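Long-range contacts in D-mandelate dehydrogenase (Rhodotorula graminis, PDB 2W2K), which probably oxidises D-mandelate and reduces the matching 2-oxo acid with a nicotinamide cofactor, as a member of the D-isomer specific 2-hydroxyacid dehydrogenase family: residues Val228-Leu233 with Thr255-Val260; Leu7-Pro12 with Ile30-Thr35. All coordinates share one frame; numbering follows the deposited sequence.

Contact 1. Residues Val228-Leu233 with Thr255-Val260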
loop_
_atom_site.group_PDB
_atom_site.type_symbol
_atom_site.label_atom_id
_atom_site.label_comp_id
_atom_site.label_asym_id
_atom_site.label_seq_id
_atom_site.Cartn_x
_atom_site.Cartn_y
_atom_site.Cartn_z
ATOM N N VAL B 228 -11.377 16.180 -3.464
ATOM C CA VAL B 228 -11.951 17.529 -3.599
ATOM C C VAL B 228 -12.774 17.840 -2.337
ATOM O O VAL B 228 -13.236 16.911 -1.648
ATOM C CB VAL B 228 -12.912 17.669 -4.840
ATOM C CG1 VAL B 228 -12.144 17.668 -6.162
ATOM C CG2 VAL B 228 -14.010 16.594 -4.835
ATOM N N PRO B 229 -12.995 19.138 -2.047
ATOM C CA PRO B 229 -13.884 19.516 -0.925
ATOM C C PRO B 229 -15.332 19.106 -1.203
ATOM O O PRO B 229 -15.795 19.253 -2.347
ATOM C CB PRO B 229 -13.779 21.058 -0.890
ATOM C CG PRO B 229 -12.574 21.408 -1.697
ATOM C CD PRO B 229 -12.423 20.319 -2.727
ATOM N N TYR B 230 -16.040 18.604 -0.178
ATOM C CA TYR B 230 -17.461 18.216 -0.312
ATOM C C TYR B 230 -18.387 19.420 -0.026
ATOM O O TYR B 230 -18.290 20.059 1.035
ATOM C CB TYR B 230 -17.819 17.016 0.603
ATOM C CG TYR B 230 -19.273 16.582 0.515
ATOM C CD1 TYR B 230 -19.876 16.341 -0.707
ATOM C CD2 TYR B 230 -20.043 16.399 1.664
ATOM C CE1 TYR B 230 -21.245 15.961 -0.802
ATOM C CE2 TYR B 230 -21.405 16.009 1.588
ATOM C CZ TYR B 230 -21.997 15.787 0.355
ATOM O OH TYR B 230 -23.341 15.408 0.288
ATOM N N MET B 231 -19.254 19.722 -0.988
ATOM C CA MET B 231 -20.177 20.853 -0.930
ATOM C C MET B 231 -21.292 20.609 -1.953
ATOM O O MET B 231 -21.261 19.599 -2.669
ATOM C CB MET B 231 -19.439 22.174 -1.207
ATOM C CG MET B 231 -18.590 22.166 -2.479
ATOM S SD MET B 231 -18.491 23.767 -3.303
ATOM C CE MET B 231 -20.220 24.085 -3.688
ATOM N N LYS B 232 -22.279 21.509 -2.036
ATOM C CA LYS B 232 -23.428 21.257 -2.919
ATOM C C LYS B 232 -22.990 20.886 -4.347
ATOM O O LYS B 232 -23.521 19.928 -4.950
ATOM C CB LYS B 232 -24.391 22.458 -2.937
ATOM C CG LYS B 232 -25.718 22.140 -3.619
ATOM N N LEU B 233 -22.006 21.623 -4.864
ATOM C CA LEU B 233 -21.576 21.489 -6.268
ATOM C C LEU B 233 -20.709 20.245 -6.535
ATOM O O LEU B 233 -20.474 19.891 -7.693
ATOM C CB LEU B 233 -20.897 22.778 -6.765
ATOM C CG LEU B 233 -21.776 24.034 -6.968
ATOM C CD1 LEU B 233 -20.907 25.268 -7.294
ATOM C CD2 LEU B 233 -22.845 23.812 -8.053
ATOM N N THR B 255 -10.922 9.087 -1.198
ATOM C CA THR B 255 -10.545 9.442 0.182
ATOM C C THR B 255 -11.145 10.785 0.635
ATOM O O THR B 255 -10.796 11.290 1.712
ATOM C CB THR B 255 -9.005 9.457 0.394
ATOM O OG1 THR B 255 -8.393 10.425 -0.494
ATOM C CG2 THR B 255 -8.410 8.049 0.130
ATOM N N ALA B 256 -12.060 11.333 -0.176
ATOM C CA ALA B 256 -12.668 12.652 0.078
ATOM C C ALA B 256 -13.873 12.590 1.042
ATOM O O ALA B 256 -13.684 12.466 2.258
ATOM C CB ALA B 256 -13.004 13.342 -1.274
ATOM N N ARG B 257 -15.102 12.682 0.527
ATOM C CA ARG B 257 -16.294 12.333 1.318
ATOM C C ARG B 257 -17.175 11.337 0.535
ATOM O O ARG B 257 -17.151 11.303 -0.707
ATOM C CB ARG B 257 -17.093 13.595 1.720
ATOM C CG ARG B 257 -16.422 14.484 2.796
ATOM C CD ARG B 257 -16.395 13.826 4.198
ATOM N NE ARG B 257 -15.263 14.323 4.982
ATOM C CZ ARG B 257 -15.292 15.387 5.780
ATOM N NH1 ARG B 257 -16.410 16.093 5.930
ATOM N NH2 ARG B 257 -14.194 15.749 6.434
ATOM N N GLY B 258 -17.944 10.522 1.255
ATOM C CA GLY B 258 -18.746 9.441 0.633
ATOM C C GLY B 258 -19.675 9.871 -0.518
ATOM O O GLY B 258 -19.628 9.263 -1.594
ATOM N N PRO B 259 -20.536 10.897 -0.309
ATOM C CA PRO B 259 -21.465 11.286 -1.387
ATOM C C PRO B 259 -20.857 11.938 -2.643
ATOM O O PRO B 259 -21.612 12.253 -3.559
ATOM C CB PRO B 259 -22.426 12.272 -0.694
ATOM C CG PRO B 259 -22.305 11.928 0.801
ATOM C CD PRO B 259 -20.804 11.679 0.914
ATOM N N VAL B 260 -19.539 12.140 -2.692
ATOM C CA VAL B 260 -18.913 12.663 -3.937
ATOM C C VAL B 260 -19.098 11.671 -5.122
ATOM O O VAL B 260 -19.242 12.090 -6.297
ATOM C CB VAL B 260 -17.441 13.131 -3.731
ATOM C CG1 VAL B 260 -16.806 13.607 -5.071
ATOM C CG2 VAL B 260 -17.369 14.249 -2.683
#

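Contact 2. Residues Leu7-Pro12 with Ile30-Thr35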
loop_
_atom_site.group_PDB
_atom_site.type_symbol
_atom_site.label_atom_id
_atom_site.label_comp_id
_atom_site.label_asym_id
_atom_site.label_seq_id
_atom_site.Cartn_x
_atom_site.Cartn_y
_atom_site.Cartn_z
ATOM N N LEU B 7 -14.496 27.268 26.863
ATOM C CA LEU B 7 -15.391 26.108 26.961
ATOM C C LEU B 7 -14.738 24.903 26.258
ATOM O O LEU B 7 -14.394 25.006 25.084
ATOM C CB LEU B 7 -16.763 26.415 26.300
ATOM C CG LEU B 7 -17.824 25.295 26.463
ATOM C CD1 LEU B 7 -18.294 25.243 27.914
ATOM C CD2 LEU B 7 -19.015 25.563 25.540
ATOM N N LEU B 8 -14.621 23.773 26.974
ATOM C CA LEU B 8 -14.046 22.509 26.447
ATOM C C LEU B 8 -15.150 21.563 25.995
ATOM O O LEU B 8 -15.954 21.140 26.822
ATOM C CB LEU B 8 -13.199 21.812 27.535
ATOM C CG LEU B 8 -12.606 20.421 27.222
ATOM C CD1 LEU B 8 -11.706 20.465 25.957
ATOM C CD2 LEU B 8 -11.818 19.882 28.396
ATOM N N LEU B 9 -15.205 21.261 24.686
ATOM C CA LEU B 9 -16.186 20.329 24.119
ATOM C C LEU B 9 -15.646 18.901 24.123
ATOM O O LEU B 9 -14.792 18.530 23.293
ATOM C CB LEU B 9 -16.592 20.714 22.680
ATOM C CG LEU B 9 -17.343 22.007 22.358
ATOM C CD1 LEU B 9 -17.650 22.052 20.827
ATOM C CD2 LEU B 9 -18.629 22.173 23.180
ATOM N N GLY B 10 -16.139 18.098 25.060
ATOM C CA GLY B 10 -15.663 16.716 25.195
ATOM C C GLY B 10 -14.362 16.541 25.975
ATOM O O GLY B 10 -14.013 17.388 26.819
ATOM N N ASP B 11 -13.635 15.454 25.674
ATOM C CA ASP B 11 -12.433 15.054 26.438
ATOM C C ASP B 11 -11.263 16.081 26.412
ATOM O O ASP B 11 -11.064 16.786 25.417
ATOM C CB ASP B 11 -11.891 13.698 25.930
ATOM C CG ASP B 11 -12.734 12.490 26.369
ATOM O OD1 ASP B 11 -13.611 12.618 27.246
ATOM O OD2 ASP B 11 -12.509 11.395 25.806
ATOM N N PRO B 12 -10.470 16.159 27.507
ATOM C CA PRO B 12 -9.241 16.994 27.519
ATOM C C PRO B 12 -8.130 16.369 26.660
ATOM O O PRO B 12 -8.362 15.341 25.997
ATOM C CB PRO B 12 -8.840 17.006 29.003
ATOM C CG PRO B 12 -9.346 15.649 29.513
ATOM C CD PRO B 12 -10.677 15.461 28.798
ATOM N N ILE B 30 -13.305 25.366 31.105
ATOM C CA ILE B 30 -14.639 24.956 31.609
ATOM C C ILE B 30 -15.162 23.682 30.871
ATOM O O ILE B 30 -15.459 23.745 29.676
ATOM C CB ILE B 30 -15.687 26.115 31.408
ATOM C CG1 ILE B 30 -15.125 27.488 31.867
ATOM C CG2 ILE B 30 -17.040 25.748 32.068
ATOM C CD1 ILE B 30 -15.839 28.694 31.187
ATOM N N PRO B 31 -15.262 22.522 31.562
ATOM C CA PRO B 31 -15.889 21.344 30.896
ATOM C C PRO B 31 -17.378 21.556 30.522
ATOM O O PRO B 31 -18.172 21.970 31.370
ATOM C CB PRO B 31 -15.735 20.215 31.943
ATOM C CG PRO B 31 -14.666 20.679 32.863
ATOM C CD PRO B 31 -14.794 22.190 32.923
ATOM N N ALA B 32 -17.758 21.289 29.263
ATOM C CA ALA B 32 -19.173 21.418 28.840
ATOM C C ALA B 32 -20.082 20.363 29.505
ATOM O O ALA B 32 -21.298 20.587 29.685
ATOM C CB ALA B 32 -19.302 21.355 27.278
ATOM N N ASN B 33 -19.499 19.231 29.900
ATOM C CA ASN B 33 -20.268 18.147 30.533
ATOM C C ASN B 33 -21.498 17.743 29.697
ATOM O O ASN B 33 -22.636 17.694 30.202
ATOM C CB ASN B 33 -20.664 18.528 31.979
ATOM C CG ASN B 33 -19.466 18.551 32.935
ATOM O OD1 ASN B 33 -18.539 17.757 32.803
ATOM N ND2 ASN B 33 -19.489 19.465 33.903
ATOM N N LEU B 34 -21.271 17.458 28.418
ATOM C CA LEU B 34 -22.403 17.282 27.482
ATOM C C LEU B 34 -23.297 16.071 27.809
ATOM O O LEU B 34 -22.796 15.031 28.256
ATOM C CB LEU B 34 -21.899 17.220 26.029
ATOM C CG LEU B 34 -21.243 18.482 25.433
ATOM C CD1 LEU B 34 -20.447 18.089 24.190
ATOM C CD2 LEU B 34 -22.249 19.567 25.097
ATOM N N THR B 35 -24.611 16.238 27.617
ATOM C CA THR B 35 -25.592 15.126 27.649
ATOM C C THR B 35 -26.243 14.921 26.260
ATOM O O THR B 35 -25.932 13.957 25.561
ATOM C CB THR B 35 -26.701 15.326 28.754
ATOM O OG1 THR B 35 -27.399 16.566 28.551
ATOM C CG2 THR B 35 -26.102 15.318 30.163
HETATM O O HOH W 1 -18.357 17.594 27.177
#

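Contact 1. Residues Val228-Leu233 with Thr255-Val260
Tyr230 dominates this meeting of two loops, which touch mainly through side chains with no hydrogen bond passing between them. Its CG stands anti to the backbone N (chi1 179°), which sends the ring out among Arg257, Pro259 and Val260. Pro259 crosses the tyrosine at about a right angle: its CD lies 4.3 Å above the plane of the Tyr230 ring, offset toward the rim, while Pro259 CB comes to 3.4 Å from Tyr230 OH. Val260 runs past in the opposite direction and sets CG2 obliquely against the ring, 3.8 Å from Tyr230 CD1. Its other branch, CG1, meets CG2 of Val228 at 4.1 Å. At the base of the ring, Arg257, also crossing at about a right angle, packs CG 3.6 Å from Tyr230 CB; its chain then bends at chi2 (-70°) and carries the guanidinium away to a hydrogen bond from NH1 to Gly90 O. Ala256 CB rests 3.6 Å from Val228 O, and the contact buries Val228 N without a partner in the model. Val228, Thr255 and Ala256 bind NAD(+), which this chain does not carry; the packing of Val228 and Ala256 brings together two loops lining the Rossmann-type domain's cofactor site. The loops follow strands 223-226 and 250-254, neighbours in its parallel sheet, and lead on to helices 240-245 and 263-271, while Thr255 turns its side chain onto helix 114-130.

Contact 2. Residues Leu7-Pro12 with Ile30-Thr35
Two parallel strand ends are joined here by backbone hydrogen bonds, and a water continues the connection where the chains diverge. Leu8 turns both its N and its O to the neighbouring strand. Its N donates to Ile30 O at 2.8 Å in an almost straight bond (177° at the hydrogen), although the donor sits above the carbonyl plane. Its O then receives Ala32 N at 3.0 Å, in the carbonyl plane. One residue is thus gripped by the residues before and after Pro31, whose ring nitrogen has no hydrogen to give. Ile30 O is also approached by Leu7 CA, at 3.6 Å, in a CA-H...O contact.

Farther along, the bridging water accepts from Gly10 N at 3.1 Å and from Leu34 N at 3.2 Å, serving two amides that do not meet directly. Gly10 has a positive phi (82°) and a psi of -154°, a backbone shape at which a side chain would press on the preceding carbonyl O. On its other edge, segment 7-12 is held by backbone hydrogen bonds of Leu7 with Ala54 and Ile56 and of Leu9 with Ile56, while Ile30 bonds back to Val6 and Ala32 O to the hydroxyl of Tyr49.

Leu7 has CG anti to its backbone N, and its CD1 reaches Ala32 CB at 4.1 Å; Leu9 CD2 comes to 4.2 Å from Ala32 CB. Strands 5-8 and 28-31 belong to a beta-alpha-beta unit with helix 17-26, which packs against Leu8 through Trp20. Helix 37-45 meets Leu7 and Leu34 through Phe40.

How the contacts relate
The two contacts belong to different parallel sheets and share no strand. Contact 2 comes first along the chain and closes before contact 1 opens; their centres are 30 Å apart, and their nearest atoms about 16 Å. Contact 2 pairs neighbouring strands at one margin of the five-stranded sheet, where 28-31 is the outermost strand of this chain, and lies away from the annotated sites. Contact 1 instead joins loops beyond adjacent inner strands of the seven-stranded sheet of the nucleotide-binding domain. For this protein, contact 2 thus ties the chain's first two strands together at a sheet edge remote from the cofactor, while contact 1 brings together loops that carry NAD(+)-binding residues.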